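Predicted ATPase of the ABC class (Vibrio vulnificus, PDB 5D6A) probably hydrolyses ATP as a member of the ABC class of ATPases, and binds the ATP analogue AMP-PNP. Local coordinates at residues G97-F101 and A183-C188; S119-T124 and E504-E508; V207-A211 and Y293-D297; T495-L500 and A561-M566; P529-S534 and P556-M560. One frame throughout, in Å; residues are numbered along the deposited sequence.

Contact 1: G97-F101 and A183-C188; sequences GARDF and ALLTHC
F101 and H187 interlock where helix 92-109 packs against helix 181-199, a helix-helix crossing in which the local axes come within 8.7 Å and run at 131° to each other, closer to antiparallel than to parallel. The crossing illustrates close approach at small residues. At the tight end G97 faces C188 with their CA atoms 4.5 Å apart, and the sulfur of C188 settles against the backbone and methyl of A98, with SG 3.7 Å from A98 CB. Toward A183 the backbones separate, and the large ring of F101, itself partly exposed, spans the wider spacing. With CG anti to the backbone N (chi1 -173°), F101 lays one face over L184 CA, which stands 3.8 Å from the ring centroid, while L184 CD1 touches F101 CD2. The F101 edge turns to the face of H187 in an offset edge-to-face pair. On the buried side H187 meets D100, whose OD2 also forms a salt bridge with R104, which would tend to keep the carboxylate charged. H187 NE2 donates to the anti lone pair of D100 OD2 at 2.7 Å, with ring and carboxylate nearly coplanar.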
# COMPACT_ATOMS: atom_id res chain seq x y z
N GLY A 97 -18.06 12.43 -22.18
CA GLY A 97 -17.09 13.52 -22.12
C GLY A 97 -17.76 14.83 -21.72
O GLY A 97 -17.21 15.60 -20.93
N ALA A 98 -18.94 15.08 -22.27
CA ALA A 98 -19.69 16.29 -21.96
C ALA A 98 -19.92 16.38 -20.46
O ALA A 98 -19.71 17.43 -19.86
CB ALA A 98 -21.02 16.28 -22.71
N ARG A 99 -20.35 15.28 -19.85
CA ARG A 99 -20.59 15.22 -18.41
C ARG A 99 -19.29 15.47 -17.64
O ARG A 99 -19.29 16.12 -16.59
CB ARG A 99 -21.16 13.86 -18.03
CG ARG A 99 -22.56 13.58 -18.56
CD ARG A 99 -22.84 12.09 -18.56
NE ARG A 99 -22.62 11.49 -17.24
CZ ARG A 99 -22.53 10.19 -17.01
NH1 ARG A 99 -22.62 9.31 -18.01
NH2 ARG A 99 -22.32 9.76 -15.77
N ASP A 100 -18.19 14.93 -18.16
CA ASP A 100 -16.88 15.10 -17.54
C ASP A 100 -16.44 16.56 -17.65
O ASP A 100 -15.97 17.15 -16.69
CB ASP A 100 -15.85 14.21 -18.23
CG ASP A 100 -14.46 14.34 -17.62
OD1 ASP A 100 -14.31 14.04 -16.41
OD2 ASP A 100 -13.52 14.71 -18.35
N PHE A 101 -16.59 17.12 -18.85
CA PHE A 101 -16.20 18.50 -19.11
C PHE A 101 -16.99 19.47 -18.22
O PHE A 101 -16.43 20.44 -17.72
CB PHE A 101 -16.41 18.84 -20.59
CG PHE A 101 -15.88 20.19 -20.99
CD1 PHE A 101 -14.57 20.34 -21.41
CD2 PHE A 101 -16.70 21.31 -20.94
CE1 PHE A 101 -14.08 21.59 -21.78
CE2 PHE A 101 -16.22 22.55 -21.30
CZ PHE A 101 -14.91 22.69 -21.72
N ALA A 183 -13.45 24.07 -26.70
CA ALA A 183 -12.81 23.13 -25.78
C ALA A 183 -13.76 21.98 -25.44
O ALA A 183 -13.32 20.86 -25.20
CB ALA A 183 -12.35 23.85 -24.52
N LEU A 184 -15.06 22.28 -25.39
CA LEU A 184 -16.07 21.26 -25.09
C LEU A 184 -16.13 20.20 -26.19
O LEU A 184 -16.03 19.00 -25.91
CB LEU A 184 -17.45 21.91 -24.94
CG LEU A 184 -18.66 20.99 -24.78
CD1 LEU A 184 -18.48 19.99 -23.64
CD2 LEU A 184 -19.92 21.81 -24.57
N LEU A 185 -16.29 20.65 -27.43
CA LEU A 185 -16.37 19.74 -28.57
C LEU A 185 -15.12 18.86 -28.61
O LEU A 185 -15.22 17.64 -28.68
CB LEU A 185 -16.52 20.52 -29.87
CG LEU A 185 -17.78 21.39 -29.99
CD1 LEU A 185 -17.73 22.23 -31.26
CD2 LEU A 185 -19.04 20.53 -29.97
N THR A 186 -13.95 19.49 -28.54
CA THR A 186 -12.68 18.76 -28.56
C THR A 186 -12.64 17.69 -27.47
O THR A 186 -12.18 16.57 -27.71
CB THR A 186 -11.49 19.72 -28.36
OG1 THR A 186 -11.50 20.73 -29.38
CG2 THR A 186 -10.17 18.95 -28.41
N HIS A 187 -13.11 18.04 -26.28
CA HIS A 187 -13.11 17.12 -25.16
C HIS A 187 -14.01 15.92 -25.45
O HIS A 187 -13.60 14.77 -25.30
CB HIS A 187 -13.58 17.85 -23.89
CG HIS A 187 -13.33 17.09 -22.63
ND1 HIS A 187 -12.18 17.25 -21.89
CD2 HIS A 187 -14.08 16.18 -21.97
CE1 HIS A 187 -12.23 16.46 -20.83
NE2 HIS A 187 -13.37 15.80 -20.85
N CYS A 188 -15.24 16.19 -25.89
CA CYS A 188 -16.21 15.14 -26.21
C CYS A 188 -15.78 14.30 -27.41
O CYS A 188 -16.09 13.11 -27.47
CB CYS A 188 -17.57 15.76 -26.51
SG CYS A 188 -18.27 16.71 -25.14

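Contact 2: S119-T124 and E504-E508; sequences SLHGQT and ESSDE
H121 and S505 bring the two backbones to 6.4 Å, CA to CA, where a type II' beta turn from H121 to T124 faces the beginning of helix 506-519. Across this approach D507 offers a single oxygen to two donors. S119 OG donates a hydrogen bond to the syn lone pair of D507 OD2 at 2.6 Å, whereas H121 NE2 reaches the same oxygen through a weak, bent bond of 2.9 Å. The oxygen sits at the edge of the imidazole, near its plane, yet the carboxylate as a whole stands almost perpendicular to the ring (89°). D507 lies in the first turn of the helix, whose start is a capping box. S505 OG accepts from D507 N at 2.9 Å, and E508 OE2 accepts from S505 N and also from E504 N. The second half of the contact pairs T124 with E504, which approach from opposite directions. T124 OG1 is turned back to donate to H121 O, in the carbonyl plane, and its methyl CG2 lies 3.4 Å from E504 CD. A bend at chi2 (65°) swings the E504 carboxylate past this threonine. There OE1 forms a salt bridge with R280, the last residue of helix 271-280, which follows a probable Walker A loop, and a water links E504 OE2 at 2.6 Å to Q123 N at 2.8 Å.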
# COMPACT_ATOMS: atom_id res chain seq x y z
N SER A 119 -16.43 16.10 -7.25
CA SER A 119 -15.51 14.98 -7.42
C SER A 119 -14.96 14.85 -8.85
O SER A 119 -15.71 14.53 -9.78
CB SER A 119 -16.19 13.68 -6.99
OG SER A 119 -15.27 12.60 -6.96
N LEU A 120 -13.66 15.11 -9.02
CA LEU A 120 -12.99 14.99 -10.31
C LEU A 120 -12.18 13.70 -10.32
O LEU A 120 -11.90 13.14 -9.26
CB LEU A 120 -12.07 16.18 -10.58
CG LEU A 120 -12.75 17.54 -10.67
CD1 LEU A 120 -11.70 18.64 -10.84
CD2 LEU A 120 -13.76 17.57 -11.81
N HIS A 121 -11.79 13.25 -11.51
CA HIS A 121 -11.08 11.97 -11.63
C HIS A 121 -9.72 12.07 -12.32
O HIS A 121 -9.33 11.18 -13.07
CB HIS A 121 -11.99 10.99 -12.37
CG HIS A 121 -13.37 10.95 -11.81
ND1 HIS A 121 -14.38 11.76 -12.30
CD2 HIS A 121 -13.91 10.26 -10.78
CE1 HIS A 121 -15.48 11.54 -11.60
NE2 HIS A 121 -15.22 10.64 -10.68
N GLY A 122 -9.01 13.16 -12.04
CA GLY A 122 -7.67 13.37 -12.59
C GLY A 122 -7.55 13.28 -14.09
O GLY A 122 -8.23 14.00 -14.83
N GLN A 123 -6.68 12.38 -14.55
CA GLN A 123 -6.41 12.21 -15.97
C GLN A 123 -7.41 11.34 -16.74
O GLN A 123 -7.30 11.22 -17.96
CB GLN A 123 -5.00 11.62 -16.15
CG GLN A 123 -3.91 12.47 -15.53
CD GLN A 123 -3.82 13.84 -16.17
OE1 GLN A 123 -4.04 14.85 -15.52
NE2 GLN A 123 -3.54 13.87 -17.47
N THR A 124 -8.37 10.75 -16.04
CA THR A 124 -9.35 9.88 -16.69
C THR A 124 -10.74 10.49 -16.81
O THR A 124 -11.07 11.46 -16.14
CB THR A 124 -9.49 8.53 -15.93
OG1 THR A 124 -9.87 8.78 -14.58
CG2 THR A 124 -8.19 7.75 -15.96
N GLU A 504 -8.69 3.47 -10.59
CA GLU A 504 -8.34 4.87 -10.79
C GLU A 504 -8.79 5.79 -9.66
O GLU A 504 -8.00 6.59 -9.17
CB GLU A 504 -8.96 5.35 -12.10
CG GLU A 504 -8.64 6.79 -12.47
CD GLU A 504 -7.18 7.02 -12.76
OE1 GLU A 504 -6.48 6.08 -13.20
OE2 GLU A 504 -6.73 8.17 -12.58
N SER A 505 -10.05 5.68 -9.26
CA SER A 505 -10.60 6.56 -8.23
C SER A 505 -11.25 5.84 -7.06
O SER A 505 -11.71 4.70 -7.19
CB SER A 505 -11.64 7.49 -8.86
OG SER A 505 -12.28 8.30 -7.89
N SER A 506 -11.30 6.52 -5.92
CA SER A 506 -11.96 5.98 -4.74
C SER A 506 -13.46 5.97 -5.00
O SER A 506 -14.21 5.26 -4.32
CB SER A 506 -11.63 6.80 -3.50
OG SER A 506 -12.14 8.11 -3.62
N ASP A 507 -13.90 6.77 -5.97
CA ASP A 507 -15.32 6.84 -6.35
C ASP A 507 -15.80 5.48 -6.81
O ASP A 507 -16.89 5.06 -6.44
CB ASP A 507 -15.56 7.86 -7.47
CG ASP A 507 -15.32 9.29 -7.02
OD1 ASP A 507 -14.85 9.51 -5.89
OD2 ASP A 507 -15.61 10.21 -7.82
N GLU A 508 -14.99 4.79 -7.61
CA GLU A 508 -15.39 3.46 -8.06
C GLU A 508 -15.32 2.44 -6.92
O GLU A 508 -16.04 1.45 -6.92
CB GLU A 508 -14.67 3.00 -9.35
CG GLU A 508 -13.16 3.18 -9.41
CD GLU A 508 -12.57 2.85 -10.78
OE1 GLU A 508 -13.21 2.12 -11.57
OE2 GLU A 508 -11.45 3.32 -11.07
O HOH W 1 -5.43 10.42 -13.03

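Contact 3: V207-A211 and Y293-D297; sequences VSFVA and YIVTD
V210 and I294 lie side by side and point the same way, branch against branch: V210 CG2 is 3.9 Å from I294 CG2, and the I294 tip CD1 comes up to V210 CG1. The I294 methyl CG2 also fills the hollow beside F209 O, 3.3 Å away. Farther along the same face T296 turns its CG2 inward, so the methyl lies against V207 O and S208 CB of the neighbouring strand. Its other branch, OG1, meets S208 OG at 2.8 Å in a hydrogen bond; T296 OG1 is bonded to I278 O as well, which gives this polar spot in a buried face a second partner. The strands are antiparallel, with S208-T296 and V210-I294 as non-hydrogen-bonded pairs and F209-V295 as the hydrogen-bonded pair between them. Within this chain strand 294-296 is an outermost strand of a four-stranded antiparallel sheet, consistent with the antiparallel beta subdomain of ABC ATPases, and the side chain of V210 is about 10 Å from bound AMP-PNP. On the other face, with CG1 anti to the carbonyl carbon (chi1 -68°), V295 has CG2 between its backbone N and carbonyl carbon, 3.9 Å from F209 CB. The F209 side chain touches V251 of the next strand, while V295 rests on L197 of helix 181-199. At the ends, D297 N donates to V207 O at 2.8 Å, and the small knob of A211 CB packs 3.8 Å from Y293 CB.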
# COMPACT_ATOMS: atom_id res chain seq x y z
N VAL A 207 -6.23 -6.69 -29.12
CA VAL A 207 -6.59 -6.57 -27.70
C VAL A 207 -6.18 -5.21 -27.15
O VAL A 207 -6.61 -4.83 -26.06
CB VAL A 207 -5.98 -7.68 -26.83
CG1 VAL A 207 -6.52 -9.03 -27.26
CG2 VAL A 207 -4.46 -7.67 -26.89
N SER A 208 -5.36 -4.48 -27.90
CA SER A 208 -4.91 -3.15 -27.49
C SER A 208 -4.33 -2.40 -28.69
O SER A 208 -3.90 -3.01 -29.67
CB SER A 208 -3.86 -3.26 -26.38
OG SER A 208 -3.51 -1.98 -25.88
N PHE A 209 -4.33 -1.08 -28.61
CA PHE A 209 -3.83 -0.23 -29.68
C PHE A 209 -3.13 1.02 -29.13
O PHE A 209 -3.75 1.83 -28.45
CB PHE A 209 -4.97 0.18 -30.60
CG PHE A 209 -4.59 1.19 -31.64
CD1 PHE A 209 -3.98 0.79 -32.83
CD2 PHE A 209 -4.84 2.54 -31.46
CE1 PHE A 209 -3.62 1.71 -33.79
CE2 PHE A 209 -4.49 3.47 -32.42
CZ PHE A 209 -3.88 3.06 -33.59
N VAL A 210 -1.85 1.17 -29.45
CA VAL A 210 -1.05 2.31 -29.01
C VAL A 210 -0.75 3.20 -30.21
O VAL A 210 0.15 2.90 -31.00
CB VAL A 210 0.27 1.87 -28.35
CG1 VAL A 210 1.06 3.08 -27.87
CG2 VAL A 210 0.01 0.93 -27.20
N ALA A 211 -1.49 4.29 -30.34
CA ALA A 211 -1.32 5.22 -31.45
C ALA A 211 0.07 5.85 -31.49
O ALA A 211 0.68 6.10 -30.45
CB ALA A 211 -2.38 6.31 -31.37
N TYR A 293 -5.22 8.33 -26.93
CA TYR A 293 -5.43 7.59 -28.17
C TYR A 293 -4.88 6.18 -28.06
O TYR A 293 -4.43 5.58 -29.04
CB TYR A 293 -4.89 8.35 -29.39
CG TYR A 293 -5.77 9.51 -29.77
CD1 TYR A 293 -6.95 9.31 -30.48
CD2 TYR A 293 -5.43 10.82 -29.42
CE1 TYR A 293 -7.77 10.36 -30.83
CE2 TYR A 293 -6.25 11.89 -29.77
CZ TYR A 293 -7.42 11.65 -30.48
OH TYR A 293 -8.24 12.70 -30.83
N ILE A 294 -4.93 5.65 -26.83
CA ILE A 294 -4.52 4.29 -26.55
C ILE A 294 -5.75 3.59 -25.98
O ILE A 294 -6.36 4.09 -25.04
CB ILE A 294 -3.38 4.21 -25.51
CG1 ILE A 294 -2.20 5.10 -25.91
CG2 ILE A 294 -2.92 2.76 -25.36
CD1 ILE A 294 -1.05 5.07 -24.92
N VAL A 295 -6.11 2.45 -26.56
CA VAL A 295 -7.26 1.68 -26.09
C VAL A 295 -6.86 0.24 -25.84
O VAL A 295 -5.95 -0.29 -26.47
CB VAL A 295 -8.44 1.73 -27.09
CG1 VAL A 295 -9.02 3.13 -27.16
CG2 VAL A 295 -8.01 1.25 -28.47
N THR A 296 -7.56 -0.40 -24.90
CA THR A 296 -7.29 -1.78 -24.54
C THR A 296 -8.59 -2.47 -24.15
O THR A 296 -9.55 -1.83 -23.73
CB THR A 296 -6.30 -1.86 -23.35
OG1 THR A 296 -5.09 -1.16 -23.67
CG2 THR A 296 -5.97 -3.30 -23.01
N ASP A 297 -8.61 -3.79 -24.33
CA ASP A 297 -9.76 -4.59 -23.96
C ASP A 297 -10.23 -4.14 -22.57
O ASP A 297 -9.45 -4.13 -21.62
CB ASP A 297 -9.34 -6.06 -23.95
CG ASP A 297 -10.47 -7.00 -23.61
OD1 ASP A 297 -11.49 -6.56 -23.02
OD2 ASP A 297 -10.33 -8.19 -23.93

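Contact 4: T495-L500 and A561-M566; sequences TDLSAL and AALNRM
L497 and A562 meet methyl to methyl, L497 CD2 lying 3.5 Å from A562 CB. Next to them T495 brings its two branches to different partners: CG2 lies 3.4 Å from A562 O, and OG1 packs against CG of the selenomethionine M566. L500 completes the first shell. Its CD2 touches A561 CB at 3.9 Å and sits 4.0 Å above the centre of the R565 guanidinium, a methyl lying over one face of the charged group. These contacts dock the end of strand 493-496, a border strand of a three-stranded antiparallel sheet, and the loop after it onto the last turn of helix 556-564 and the residues just after it, in the MRB1590 C-terminal domain. What positions R565 is its extended chain from CG to NE and the bond from NH2 to A561 O at 2.9 Å; the acceptor lies in the guanidinium plane, although the donor stands above the plane of the carbonyl. In the outer shell E306 forms a salt bridge with NH1 and W346 adds a cation-pi contact, so several partners restrain the group. The loop bearing L500 is shaped by an Asx turn in which D496 OD1 accepts from both S498 N and S498 OG. W516 of helix 506-519 touches T495, A562 and M566.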
# COMPACT_ATOMS: atom_id res chain seq x y z
N THR A 495 -11.67 -4.37 3.41
CA THR A 495 -11.12 -5.13 2.29
C THR A 495 -9.92 -4.41 1.70
O THR A 495 -10.02 -3.25 1.31
CB THR A 495 -12.17 -5.33 1.18
OG1 THR A 495 -13.32 -5.98 1.72
CG2 THR A 495 -11.60 -6.17 0.04
N ASP A 496 -8.80 -5.11 1.62
CA ASP A 496 -7.58 -4.55 1.06
C ASP A 496 -7.61 -4.68 -0.47
O ASP A 496 -7.69 -5.78 -1.01
CB ASP A 496 -6.37 -5.28 1.65
CG ASP A 496 -5.06 -4.68 1.22
OD1 ASP A 496 -5.07 -3.76 0.37
OD2 ASP A 496 -4.01 -5.12 1.73
N LEU A 497 -7.55 -3.54 -1.15
CA LEU A 497 -7.59 -3.50 -2.61
C LEU A 497 -6.29 -2.95 -3.20
O LEU A 497 -6.28 -2.49 -4.34
CB LEU A 497 -8.77 -2.65 -3.07
CG LEU A 497 -10.17 -3.05 -2.58
CD1 LEU A 497 -11.21 -2.07 -3.09
CD2 LEU A 497 -10.53 -4.47 -3.00
N SER A 498 -5.20 -3.01 -2.44
CA SER A 498 -3.90 -2.51 -2.87
C SER A 498 -3.41 -3.14 -4.17
O SER A 498 -2.89 -2.45 -5.04
CB SER A 498 -2.85 -2.77 -1.80
OG SER A 498 -3.20 -2.13 -0.59
N ALA A 499 -3.57 -4.46 -4.28
CA ALA A 499 -3.12 -5.20 -5.45
C ALA A 499 -3.81 -4.77 -6.74
O ALA A 499 -3.22 -4.87 -7.82
CB ALA A 499 -3.30 -6.69 -5.24
N LEU A 500 -5.05 -4.30 -6.64
CA LEU A 500 -5.80 -3.85 -7.80
C LEU A 500 -5.28 -2.47 -8.18
O LEU A 500 -5.91 -1.45 -7.89
CB LEU A 500 -7.30 -3.79 -7.48
CG LEU A 500 -7.92 -5.07 -6.91
CD1 LEU A 500 -9.40 -4.86 -6.64
CD2 LEU A 500 -7.72 -6.25 -7.85
N ALA A 561 -13.41 -8.96 -8.02
CA ALA A 561 -12.05 -8.95 -7.48
C ALA A 561 -12.06 -8.49 -6.02
O ALA A 561 -11.44 -9.12 -5.16
CB ALA A 561 -11.16 -8.05 -8.32
N ALA A 562 -12.77 -7.40 -5.75
CA ALA A 562 -12.87 -6.86 -4.39
C ALA A 562 -13.59 -7.84 -3.48
O ALA A 562 -13.21 -8.05 -2.33
CB ALA A 562 -13.61 -5.53 -4.40
N LEU A 563 -14.63 -8.46 -4.03
CA LEU A 563 -15.45 -9.42 -3.29
C LEU A 563 -14.67 -10.71 -3.01
O LEU A 563 -14.86 -11.34 -1.97
CB LEU A 563 -16.73 -9.70 -4.09
CG LEU A 563 -17.92 -10.36 -3.41
CD1 LEU A 563 -18.32 -9.63 -2.13
CD2 LEU A 563 -19.08 -10.39 -4.39
N ASN A 564 -13.78 -11.09 -3.93
CA ASN A 564 -12.94 -12.28 -3.77
C ASN A 564 -11.93 -12.11 -2.64
O ASN A 564 -11.39 -13.09 -2.14
CB ASN A 564 -12.17 -12.59 -5.06
CG ASN A 564 -13.06 -13.03 -6.20
OD1 ASN A 564 -14.17 -13.50 -5.99
ND2 ASN A 564 -12.56 -12.89 -7.42
N ARG A 565 -11.68 -10.86 -2.26
CA ARG A 565 -10.72 -10.53 -1.20
C ARG A 565 -11.38 -10.15 0.12
O ARG A 565 -10.68 -9.83 1.09
CB ARG A 565 -9.79 -9.42 -1.67
CG ARG A 565 -8.86 -9.89 -2.78
CD ARG A 565 -8.16 -8.74 -3.48
NE ARG A 565 -7.20 -9.26 -4.45
CZ ARG A 565 -7.52 -9.74 -5.65
NH1 ARG A 565 -6.57 -10.20 -6.45
NH2 ARG A 565 -8.79 -9.78 -6.05
N MSE A 566 -12.71 -10.17 0.17
CA MSE A 566 -13.44 -9.87 1.41
C MSE A 566 -13.44 -11.15 2.19
O MSE A 566 -13.91 -12.18 1.72
CB MSE A 566 -14.85 -9.37 1.11
CG MSE A 566 -15.30 -8.38 2.17
SE MSE A 566 -16.63 -9.22 3.35
CE MSE A 566 -18.13 -9.24 2.06

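Contact 5: P529-S534 and P556-M560; sequences PAKQIS and PIDVM. Unlike the reference sequence in segment 529-534: S534 (reference Asn).
I533 reaches from helix 529-536 toward P556, V559 and M560 of helix 556-564, and following it outward shows how one branched side chain can touch three residues near the start of one helix. Its CB points at the partner helix and divides there. The short branch, CG2, stands anti to the backbone N and rests on the first turn of the other helix, 3.9 Å from P556 CA and 4.0 Å from V559 CB. The long branch leaves through CG1, placed anti to the carbonyl carbon (chi1 -66°), and an extended chi2 carries the chain on to its tip. There CD1 touches V559 CG1 at 3.6 Å and the selenium of selenomethionine M560 at the same distance. The I533 and V559 side chains run alongside in opposed directions. M560, next along the helix, folds at chi2 and chi3 until SE lies 3.8 Å from P529 CB, and CG approaches A530 CB. At the more exposed margin P556 CG abuts S534 CA at 4.1 Å; S534 replaces the Asn of the reference sequence. V559 continues inward to I512, V515 and W516 of helix 506-519, which places the contact on a third helix. With local axes 9.2 Å apart and at 127°, this is apolar helix-helix packing within the helical part of the MRB1590 C-terminal domain.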
# COMPACT_ATOMS: atom_id res chain seq x y z
N PRO A 529 -22.70 -14.69 -10.05
CA PRO A 529 -22.54 -13.33 -9.51
C PRO A 529 -22.04 -12.29 -10.51
O PRO A 529 -22.54 -11.17 -10.53
CB PRO A 529 -21.51 -13.51 -8.39
CG PRO A 529 -21.59 -14.95 -8.01
CD PRO A 529 -21.91 -15.68 -9.28
N ALA A 530 -21.06 -12.66 -11.33
CA ALA A 530 -20.51 -11.74 -12.33
C ALA A 530 -21.61 -11.26 -13.29
O ALA A 530 -21.67 -10.08 -13.63
CB ALA A 530 -19.38 -12.41 -13.10
N LYS A 531 -22.46 -12.19 -13.72
CA LYS A 531 -23.57 -11.87 -14.62
C LYS A 531 -24.56 -10.96 -13.91
O LYS A 531 -25.07 -10.01 -14.50
CB LYS A 531 -24.27 -13.16 -15.07
CG LYS A 531 -25.48 -12.96 -15.98
CD LYS A 531 -26.20 -14.29 -16.21
CE LYS A 531 -27.48 -14.13 -17.01
NZ LYS A 531 -27.24 -13.67 -18.41
N GLN A 532 -24.84 -11.26 -12.64
CA GLN A 532 -25.77 -10.46 -11.84
C GLN A 532 -25.25 -9.04 -11.70
O GLN A 532 -25.98 -8.07 -11.93
CB GLN A 532 -25.96 -11.08 -10.46
CG GLN A 532 -27.06 -10.44 -9.63
CD GLN A 532 -27.13 -10.98 -8.22
OE1 GLN A 532 -26.16 -11.54 -7.70
NE2 GLN A 532 -28.28 -10.79 -7.57
N ILE A 533 -23.97 -8.92 -11.33
CA ILE A 533 -23.33 -7.61 -11.16
C ILE A 533 -23.38 -6.80 -12.45
O ILE A 533 -23.67 -5.61 -12.43
CB ILE A 533 -21.86 -7.78 -10.70
CG1 ILE A 533 -21.81 -8.38 -9.30
CG2 ILE A 533 -21.14 -6.43 -10.71
CD1 ILE A 533 -20.43 -8.83 -8.86
N SER A 534 -23.11 -7.47 -13.57
CA SER A 534 -23.13 -6.81 -14.87
C SER A 534 -24.52 -6.24 -15.17
O SER A 534 -24.64 -5.13 -15.70
CB SER A 534 -22.72 -7.80 -15.96
OG SER A 534 -22.68 -7.18 -17.23
N PRO A 556 -17.49 -4.87 -13.66
CA PRO A 556 -18.01 -6.05 -12.96
C PRO A 556 -16.88 -6.93 -12.44
O PRO A 556 -16.97 -7.47 -11.34
CB PRO A 556 -18.79 -6.79 -14.05
CG PRO A 556 -19.20 -5.73 -15.01
CD PRO A 556 -18.14 -4.67 -14.97
N ILE A 557 -15.82 -7.06 -13.23
CA ILE A 557 -14.67 -7.87 -12.85
C ILE A 557 -13.98 -7.29 -11.61
O ILE A 557 -13.42 -8.04 -10.81
CB ILE A 557 -13.67 -8.02 -14.02
CG1 ILE A 557 -12.61 -9.08 -13.69
CG2 ILE A 557 -13.02 -6.69 -14.38
CD1 ILE A 557 -11.66 -9.38 -14.84
N ASP A 558 -14.02 -5.98 -11.44
CA ASP A 558 -13.41 -5.34 -10.27
C ASP A 558 -14.24 -5.56 -9.00
O ASP A 558 -13.69 -5.73 -7.92
CB ASP A 558 -13.15 -3.85 -10.52
CG ASP A 558 -12.05 -3.61 -11.55
OD1 ASP A 558 -11.14 -4.47 -11.68
OD2 ASP A 558 -12.07 -2.55 -12.21
N VAL A 559 -15.57 -5.55 -9.15
CA VAL A 559 -16.46 -5.79 -8.01
C VAL A 559 -16.20 -7.20 -7.48
O VAL A 559 -16.13 -7.41 -6.26
CB VAL A 559 -17.95 -5.67 -8.42
CG1 VAL A 559 -18.85 -6.00 -7.24
CG2 VAL A 559 -18.25 -4.27 -8.93
N MSE A 560 -16.04 -8.14 -8.40
CA MSE A 560 -15.75 -9.54 -8.05
C MSE A 560 -14.40 -9.61 -7.40
O MSE A 560 -14.24 -10.24 -6.36
CB MSE A 560 -15.73 -10.43 -9.29
CG MSE A 560 -17.13 -10.73 -9.82
SE MSE A 560 -18.23 -11.60 -8.43
CE MSE A 560 -17.16 -13.24 -8.16

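Overall arrangement
Contacts 1, 3 and 4 are mostly buried, whereas contacts 2 and 5 are only partly buried overall. Contacts 1 and 5 are both helix crossings at similar angles, but the first includes a histidine-carboxylate hydrogen bond and the second is wholly apolar. Contact 3 relies on backbone hydrogen bonding, as befits a sheet. Contacts 4 and 5 share helix 556-564, with centres 13 Å apart, and divide its two ends between a strand-loop and another helix. Contact 2 rests largely on polar side chains; it bridges residues 380 apart in sequence, linking N-terminal and C-terminal regions, and touches contact 1 through D100 and T124. Helix 181-199, used in contact 1, also packs on Y293 and V295 of contact 3.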